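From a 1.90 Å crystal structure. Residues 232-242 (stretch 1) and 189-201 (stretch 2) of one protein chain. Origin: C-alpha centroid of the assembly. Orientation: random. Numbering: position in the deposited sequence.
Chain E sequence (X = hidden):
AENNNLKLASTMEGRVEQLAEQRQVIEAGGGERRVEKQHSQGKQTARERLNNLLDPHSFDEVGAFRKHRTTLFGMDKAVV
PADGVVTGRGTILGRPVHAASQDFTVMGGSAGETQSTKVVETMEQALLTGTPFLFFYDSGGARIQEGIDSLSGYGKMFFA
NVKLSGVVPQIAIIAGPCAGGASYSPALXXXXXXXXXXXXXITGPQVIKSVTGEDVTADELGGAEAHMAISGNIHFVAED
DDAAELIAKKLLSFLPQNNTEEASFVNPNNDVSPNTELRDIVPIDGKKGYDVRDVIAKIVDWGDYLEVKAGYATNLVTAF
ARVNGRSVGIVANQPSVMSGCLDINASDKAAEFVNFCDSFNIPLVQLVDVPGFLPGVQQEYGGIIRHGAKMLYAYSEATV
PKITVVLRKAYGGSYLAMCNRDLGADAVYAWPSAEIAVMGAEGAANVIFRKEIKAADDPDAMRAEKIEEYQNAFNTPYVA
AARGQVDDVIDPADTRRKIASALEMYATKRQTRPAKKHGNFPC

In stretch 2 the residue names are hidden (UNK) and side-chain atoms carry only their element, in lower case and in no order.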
ATOM      1  N   GLY E 232      35.184  20.515   7.282  1.00 12.65           N
ATOM      2  CA  GLY E 232      34.008  19.837   7.800  1.00 11.69           C
ATOM      3  C   GLY E 232      33.549  18.653   6.949  1.00  9.76           C
ATOM      4  O   GLY E 232      32.402  18.199   7.063  1.00 10.20           O
ATOM      5  N   ASN E 233      34.455  18.137   6.117  1.00  6.63           N
ATOM      6  CA  ASN E 233      34.150  17.033   5.190  1.00 10.20           C
ATOM      7  C   ASN E 233      34.225  15.608   5.735  1.00 15.31           C
ATOM      8  O   ASN E 233      33.667  14.699   5.117  1.00 12.71           O
ATOM      9  CB  ASN E 233      35.107  17.036   3.997  1.00 10.96           C
ATOM     10  CG  ASN E 233      34.941  18.230   3.074  1.00  9.94           C
ATOM     11  OD1 ASN E 233      35.934  18.749   2.542  1.00 15.80           O
ATOM     12  ND2 ASN E 233      33.712  18.651   2.850  1.00  8.31           N
ATOM     13  N   ILE E 234      34.930  15.388   6.842  1.00 10.71           N
ATOM     14  CA  ILE E 234      35.094  14.016   7.320  1.00  9.74           C
ATOM     15  C   ILE E 234      34.674  13.768   8.747  1.00 12.33           C
ATOM     16  O   ILE E 234      34.505  14.697   9.535  1.00 15.07           O
ATOM     17  CB  ILE E 234      36.546  13.522   7.136  1.00 10.75           C
ATOM     18  CG1 ILE E 234      37.495  14.328   8.040  1.00 12.58           C
ATOM     19  CG2 ILE E 234      36.949  13.664   5.659  1.00 10.00           C
ATOM     20  CD1 ILE E 234      38.921  13.792   8.070  1.00 14.64           C
ATOM     21  N   HIS E 235      34.557  12.493   9.095  1.00 10.30           N
ATOM     22  CA  HIS E 235      34.055  12.139  10.413  1.00  9.59           C
ATOM     23  C   HIS E 235      35.014  11.567  11.420  1.00 12.72           C
ATOM     24  O   HIS E 235      34.768  11.675  12.624  1.00 13.80           O
ATOM     25  CB  HIS E 235      32.861  11.201  10.236  1.00  8.08           C
ATOM     26  CG  HIS E 235      31.835  11.732   9.286  1.00 10.42           C
ATOM     27  ND1 HIS E 235      32.010  11.713   7.918  1.00 10.62           N
ATOM     28  CD2 HIS E 235      30.660  12.373   9.505  1.00  9.91           C
ATOM     29  CE1 HIS E 235      30.990  12.318   7.337  1.00 10.78           C
ATOM     30  NE2 HIS E 235      30.158  12.731   8.279  1.00 10.15           N
ATOM     31  N   PHE E 236      36.095  10.957  10.938  1.00 10.84           N
ATOM     32  CA  PHE E 236      37.096  10.375  11.809  1.00 10.03           C
ATOM     33  C   PHE E 236      38.481  10.519  11.218  1.00 13.36           C
ATOM     34  O   PHE E 236      38.662  10.350  10.004  1.00 13.24           O
ATOM     35  CB  PHE E 236      36.839   8.867  12.034  1.00 10.15           C
ATOM     36  CG  PHE E 236      35.472   8.557  12.584  1.00 11.59           C
ATOM     37  CD1 PHE E 236      34.408   8.313  11.735  1.00 12.49           C
ATOM     38  CD2 PHE E 236      35.245   8.567  13.957  1.00 14.70           C
ATOM     39  CE1 PHE E 236      33.119   8.085  12.240  1.00 12.82           C
ATOM     40  CE2 PHE E 236      33.971   8.344  14.470  1.00 12.24           C
ATOM     41  CZ  PHE E 236      32.908   8.104  13.611  1.00 15.25           C
ATOM     42  N   VAL E 237      39.449  10.844  12.070  1.00 12.06           N
ATOM     43  CA  VAL E 237      40.834  10.916  11.632  1.00 12.92           C
ATOM     44  C   VAL E 237      41.479   9.686  12.227  1.00 13.94           C
ATOM     45  O   VAL E 237      41.301   9.409  13.409  1.00 14.70           O
ATOM     46  CB  VAL E 237      41.577  12.168  12.147  1.00 14.04           C
ATOM     47  CG1 VAL E 237      43.065  12.053  11.839  1.00 14.76           C
ATOM     48  CG2 VAL E 237      41.034  13.400  11.471  1.00 13.99           C
ATOM     49  N   ALA E 238      42.207   8.939  11.396  1.00 12.09           N
ATOM     50  CA  ALA E 238      42.883   7.728  11.825  1.00 12.71           C
ATOM     51  C   ALA E 238      44.387   7.870  11.580  1.00 14.90           C
ATOM     52  O   ALA E 238      44.807   8.399  10.554  1.00 15.57           O
ATOM     53  CB  ALA E 238      42.343   6.538  11.048  1.00 12.18           C
ATOM     54  N   GLU E 239      45.196   7.395  12.520  1.00 14.99           N
ATOM     55  CA  GLU E 239      46.648   7.488  12.367  1.00 17.35           C
ATOM     56  C   GLU E 239      47.151   6.741  11.141  1.00 20.17           C
ATOM     57  O   GLU E 239      47.963   7.264  10.373  1.00 17.45           O
ATOM     58  CB  GLU E 239      47.356   6.939  13.605  1.00 24.18           C
ATOM     59  CG  GLU E 239      47.623   7.974  14.676  1.00 35.74           C
ATOM     60  CD  GLU E 239      48.546   9.074  14.200  1.00 35.45           C
ATOM     61  OE1 GLU E 239      49.653   8.762  13.713  1.00 42.80           O
ATOM     62  OE2 GLU E 239      48.161  10.254  14.317  1.00 45.70           O
ATOM     63  N   ASP E 240      46.682   5.510  10.964  1.00 16.38           N
ATOM     64  CA  ASP E 240      47.102   4.708   9.826  1.00 17.72           C
ATOM     65  C   ASP E 240      46.001   3.724   9.470  1.00 18.39           C
ATOM     66  O   ASP E 240      44.899   3.810  10.000  1.00 14.44           O
ATOM     67  CB  ASP E 240      48.392   3.947  10.148  1.00 18.10           C
ATOM     68  CG  ASP E 240      48.320   3.201  11.470  1.00 20.96           C
ATOM     69  OD1 ASP E 240      47.216   2.797  11.893  1.00 17.53           O
ATOM     70  OD2 ASP E 240      49.377   3.008  12.086  1.00 22.91           O
ATOM     71  N   ASP E 241      46.308   2.776   8.594  1.00 16.20           N
ATOM     72  CA  ASP E 241      45.309   1.808   8.180  1.00 16.37           C
ATOM     73  C   ASP E 241      44.802   0.886   9.277  1.00 14.20           C
ATOM     74  O   ASP E 241      43.627   0.540   9.272  1.00 13.14           O
ATOM     75  CB  ASP E 241      45.831   0.982   7.005  1.00 16.21           C
ATOM     76  CG  ASP E 241      45.952   1.798   5.742  1.00 17.10           C
ATOM     77  OD1 ASP E 241      46.533   1.299   4.752  1.00 16.33           O
ATOM     78  OD2 ASP E 241      45.462   2.947   5.747  1.00 16.98           O
ATOM     79  N   ASP E 242      45.666   0.462  10.201  1.00 14.17           N
ATOM     80  CA  ASP E 242      45.199  -0.419  11.282  1.00 13.76           C
ATOM     81  C   ASP E 242      44.170   0.337  12.125  1.00 16.74           C
ATOM     82  O   ASP E 242      43.166  -0.228  12.552  1.00 12.56           O
ATOM     83  CB  ASP E 242      46.344  -0.850  12.191  1.00 15.16           C
ATOM     84  CG  ASP E 242      47.234  -1.908  11.566  1.00 23.57           C
ATOM     85  OD1 ASP E 242      48.465  -1.811  11.761  1.00 26.89           O
ATOM     86  OD2 ASP E 242      46.718  -2.840  10.907  1.00 20.21           O
ATOM     87  N   UNK E 189      28.581   9.096   0.835  1.00 10.32           N
ATOM     88  CA  UNK E 189      28.428   7.940   1.727  1.00  7.83           C
ATOM     89  C   UNK E 189      28.041   8.566   3.064  1.00 12.23           C
ATOM     90  O   UNK E 189      27.859   9.779   3.143  1.00  7.82           O
ATOM     91  c   UNK E 189      30.278   6.623   0.547  1.00 12.19           C
ATOM     92  c   UNK E 189      29.741   7.130   1.919  1.00 13.47           C
ATOM     93  o   UNK E 189      30.734   7.946   2.567  1.00  9.30           O
ATOM     94  N   UNK E 190      27.920   7.775   4.120  1.00  7.89           N
ATOM     95  CA  UNK E 190      27.521   8.380   5.397  1.00 10.98           C
ATOM     96  C   UNK E 190      28.653   8.878   6.279  1.00 10.90           C
ATOM     97  O   UNK E 190      28.529   9.936   6.903  1.00 13.67           O
ATOM     98  o   UNK E 190      24.648   7.886   5.037  1.00  9.91           O
ATOM     99  o   UNK E 190      25.267   5.783   5.189  1.00 11.56           O
ATOM    100  c   UNK E 190      25.434   6.992   5.419  1.00 10.56           C
ATOM    101  c   UNK E 190      26.666   7.404   6.183  1.00  9.65           C
ATOM    102  N   UNK E 191      29.736   8.106   6.352  1.00  7.86           N
ATOM    103  CA  UNK E 191      30.884   8.467   7.167  1.00  7.82           C
ATOM    104  C   UNK E 191      32.194   8.331   6.433  1.00 10.53           C
ATOM    105  O   UNK E 191      32.421   7.334   5.750  1.00 10.19           O
ATOM    106  c   UNK E 191      27.569   6.987   9.998  1.00 13.19           C
ATOM    107  c   UNK E 191      28.711   6.835   9.196  1.00 12.24           C
ATOM    108  c   UNK E 191      27.511   8.024  10.910  1.00 12.67           C
ATOM    109  c   UNK E 191      29.710   8.743  10.231  1.00  7.99           C
ATOM    110  c   UNK E 191      29.782   7.714   9.312  1.00  9.09           C
ATOM    111  c   UNK E 191      30.970   7.591   8.415  1.00  9.75           C
ATOM    112  c   UNK E 191      28.582   8.905  11.028  1.00  6.39           C
ATOM    113  N   UNK E 192      33.055   9.336   6.579  1.00 10.36           N
ATOM    114  CA  UNK E 192      34.378   9.277   5.968  1.00 10.28           C
ATOM    115  C   UNK E 192      35.450   9.146   7.046  1.00 14.65           C
ATOM    116  O   UNK E 192      35.525   9.990   7.942  1.00 14.41           O
ATOM    117  c   UNK E 192      33.921  12.016   3.214  1.00 10.14           C
ATOM    118  c   UNK E 192      36.161  10.445   4.642  1.00 11.63           C
ATOM    119  c   UNK E 192      34.715  10.544   5.154  1.00  9.48           C
ATOM    120  c   UNK E 192      33.742  10.694   3.981  1.00 10.72           C
ATOM    121  N   UNK E 193      36.253   8.078   6.966  1.00 10.54           N
ATOM    122  CA  UNK E 193      37.371   7.848   7.884  1.00 12.63           C
ATOM    123  C   UNK E 193      38.577   8.106   6.999  1.00 10.71           C
ATOM    124  O   UNK E 193      38.714   7.475   5.958  1.00 15.53           O
ATOM    125  c   UNK E 193      37.458   6.387   8.372  1.00  9.48           C
ATOM    126  c   UNK E 193      38.694   6.201   9.241  1.00  9.19           C
ATOM    127  c   UNK E 193      36.217   6.034   9.193  1.00  9.58           C
ATOM    128  c   UNK E 193      36.008   4.529   9.315  1.00 11.28           C
ATOM    129  N   UNK E 194      39.439   9.027   7.413  1.00  9.43           N
ATOM    130  CA  UNK E 194      40.608   9.400   6.629  1.00 12.87           C
ATOM    131  C   UNK E 194      41.897   9.189   7.419  1.00 13.43           C
ATOM    132  O   UNK E 194      42.012   9.668   8.546  1.00 14.20           O
ATOM    133  s   UNK E 194      40.736  12.967   4.512  1.00 16.18           S
ATOM    134  c   UNK E 194      40.458  10.873   6.243  1.00 16.09           C
ATOM    135  c   UNK E 194      41.226  11.310   5.049  1.00 19.44           C
ATOM    136  c   UNK E 194      42.218  13.337   3.551  1.00 16.84           C
ATOM    137  N   UNK E 195      42.874   8.486   6.837  1.00 13.75           N
ATOM    138  CA  UNK E 195      44.139   8.256   7.539  1.00 10.73           C
ATOM    139  C   UNK E 195      45.066   9.452   7.343  1.00 14.04           C
ATOM    140  O   UNK E 195      44.825  10.300   6.476  1.00 13.94           O
ATOM    141  c   UNK E 195      43.950   5.820   6.935  1.00 11.52           C
ATOM    142  o   UNK E 195      45.417   7.315   5.718  1.00 11.51           O
ATOM    143  c   UNK E 195      44.883   7.021   7.015  1.00 13.84           C
ATOM    144  N   UNK E 196      46.132   9.517   8.139  1.00 12.95           N
ATOM    145  CA  UNK E 196      47.068  10.633   8.024  1.00 16.92           C
ATOM    146  C   UNK E 196      47.986  10.517   6.805  1.00 16.69           C
ATOM    147  O   UNK E 196      48.795  11.403   6.534  1.00 20.89           O
ATOM    148  c   UNK E 196      46.813  12.451  12.655  1.00 34.18           C
ATOM    149  c   UNK E 196      47.743  11.694  11.700  1.00 29.26           C
ATOM    150  c   UNK E 196      46.998  11.383  10.421  1.00 23.72           C
ATOM    151  c   UNK E 196      47.869  10.792   9.325  1.00 16.74           C
ATOM    152  n   UNK E 196      47.461  12.806  13.943  1.00 38.31           N
ATOM    153  N   UNK E 197      47.836   9.437   6.048  1.00 16.72           N
ATOM    154  CA  UNK E 197      48.635   9.263   4.843  1.00 18.34           C
ATOM    155  C   UNK E 197      47.792   9.653   3.629  1.00 19.70           C
ATOM    156  O   UNK E 197      48.298   9.766   2.518  1.00 20.37           O
ATOM    157  c   UNK E 197      50.128   7.378   5.736  1.00 21.99           C
ATOM    158  c   UNK E 197      49.090   7.807   4.709  1.00 20.17           C
ATOM    159  c   UNK E 197      51.420   8.178   5.583  1.00 28.34           C
ATOM    160  c   UNK E 197      52.521   7.608   6.470  1.00 32.26           C
ATOM    161  n   UNK E 197      52.086   7.529   7.899  1.00 35.95           N
ATOM    162  N   UNK E 198      46.505   9.874   3.856  1.00 17.41           N
ATOM    163  CA  UNK E 198      45.590  10.219   2.770  1.00 20.41           C
ATOM    164  C   UNK E 198      45.476  11.702   2.462  1.00 18.79           C
ATOM    165  O   UNK E 198      45.841  12.550   3.269  1.00 20.12           O
ATOM    166  c   UNK E 198      44.191   9.654   3.068  1.00 17.67           C
ATOM    167  N   UNK E 199      44.986  11.995   1.260  1.00 20.95           N
ATOM    168  CA  UNK E 199      44.747  13.363   0.822  1.00 20.79           C
ATOM    169  C   UNK E 199      43.508  13.347  -0.063  1.00 23.68           C
ATOM    170  O   UNK E 199      43.268  12.395  -0.812  1.00 25.48           O
ATOM    171  n   UNK E 199      48.089  13.036   1.086  1.00 24.68           N
ATOM    172  c   UNK E 199      47.588  15.051   1.765  1.00 23.61           C
ATOM    173  c   UNK E 199      47.179  14.061   0.934  1.00 24.56           C
ATOM    174  n   UNK E 199      48.720  14.605   2.405  1.00 27.47           N
ATOM    175  c   UNK E 199      49.002  13.386   1.976  1.00 25.36           C
ATOM    176  c   UNK E 199      45.959  13.937   0.075  1.00 24.26           C
ATOM    177  N   UNK E 200      42.711  14.397   0.041  1.00 20.34           N
ATOM    178  CA  UNK E 200      41.478  14.495  -0.721  1.00 19.16           C
ATOM    179  C   UNK E 200      41.248  15.956  -1.101  1.00 18.04           C
ATOM    180  O   UNK E 200      41.477  16.852  -0.296  1.00 18.99           O
ATOM    181  c   UNK E 200      40.325  13.980   0.156  1.00 18.85           C
ATOM    182  c   UNK E 200      38.944  14.058  -0.445  1.00 17.38           C
ATOM    183  s   UNK E 200      37.788  12.993   0.485  1.00 22.10           S
ATOM    184  c   UNK E 200      37.489  13.982   1.973  1.00 15.70           C
ATOM    185  N   UNK E 201      40.815  16.195  -2.334  1.00 16.78           N
ATOM    186  CA  UNK E 201      40.544  17.557  -2.789  1.00 19.99           C
ATOM    187  C   UNK E 201      39.893  17.552  -4.165  1.00 17.25           C
ATOM    188  O   UNK E 201      40.032  16.590  -4.928  1.00 17.78           O
ATOM    189  c   UNK E 201      44.168  16.629  -5.238  1.00 26.89           C
ATOM    190  c   UNK E 201      43.057  17.295  -4.711  1.00 24.39           C
ATOM    191  c   UNK E 201      45.263  16.345  -4.415  1.00 21.16           C
ATOM    192  c   UNK E 201      44.124  17.393  -2.563  1.00 20.45           C
ATOM    193  c   UNK E 201      43.027  17.682  -3.372  1.00 21.53           C
ATOM    194  c   UNK E 201      45.239  16.730  -3.075  1.00 22.80           C
ATOM    195  c   UNK E 201      41.833  18.395  -2.802  1.00 19.68           C
TER
HETATM  196  O   HOH W   1      46.577   5.012   4.670  1.00 14.17           O

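Position 189 has a carbon bearing one oxygen and one carbon, out of reach of stretch 1: Thr 189. Position 190 carries two carbons, the second holding two oxygens. This carboxylate, bonded elsewhere in the structure, identifies Asp 190; its backbone O lies over one face of the His 235 ring, 3.5 Å from CE1.

Position 191 has one carbon and then a six-carbon ring, without oxygen, its edge toward the face of His 235 (centroids 5.2 Å apart, planes at 74°): Phe 191. Its CA sits over that imidazole, 3.9 Å from the centroid.

Position 192 has four carbons, forked at the first, one arm two carbons long, the short arm against Ile 234: Ile 192. Its CG2 meets Ile 234 CG2 at 3.5 Å. Position 193 shows the same fork, touching Phe 236 and Ala 238: Ile 193, with CG1 3.9 Å from Phe 236 CD1 and CG2 4.1 Å from Ala 238 CB.

At 194, two carbons, a sulfur and a terminal carbon run unbranched, the first carbon against Ile 234: Met 194. Its CB lies 3.8 Å from Ile 234 CD1, while the chain end leads away. Position 195 has one carbon bearing an oxygen and a carbon, the latter near Asp 241: Thr 195. Its CG2 is 3.5 Å from Asp 241 OD2, and a water bridges the two side chains, 2.8 Å from Thr 195 OG1 and 2.6 Å from Asp 241 OD2.

Position 196 has four carbons in a row ending in a nitrogen that meets the Glu 239 carboxylate: Lys 196, with NZ 2.7 Å from Glu 239 OE2, a salt bridge. Position 197 has the same chain without close contact: Lys 197. Position 198, a single carbon, is Ala 198, closing a type I turn begun at Thr 195. Position 199, a carbon and a five-membered ring with two nitrogens, is His 199. Position 200 repeats the unbranched sulfur chain, its end against Ile 234: Met 200, CE 3.7 Å from Ile 234 CG2. Position 201, a carbon and a six-carbon ring, is Phe 201.

The contact is a parallel strand pairing. Met 194 N donates to Phe 236 O (3.0 Å, 171°), and Ala 238 N to Met 194 O (2.9 Å, 167°); Lys 196 N to Ala 238 O (3.0 Å, 122°) is weak. Just before strand 236-238, His 235 ND1 accepts from Ile 192 N (2.9 Å, 169°), while Ile 192 O receives His 235 N at 2.9 Å and Phe 236 N at 3.2 Å. Apolar packing and the salt bridge supplement this ladder; together the stretches bury 818 Å², both sides summed.

Stretch 2 (189-201) TDFIIMTKKAHMF
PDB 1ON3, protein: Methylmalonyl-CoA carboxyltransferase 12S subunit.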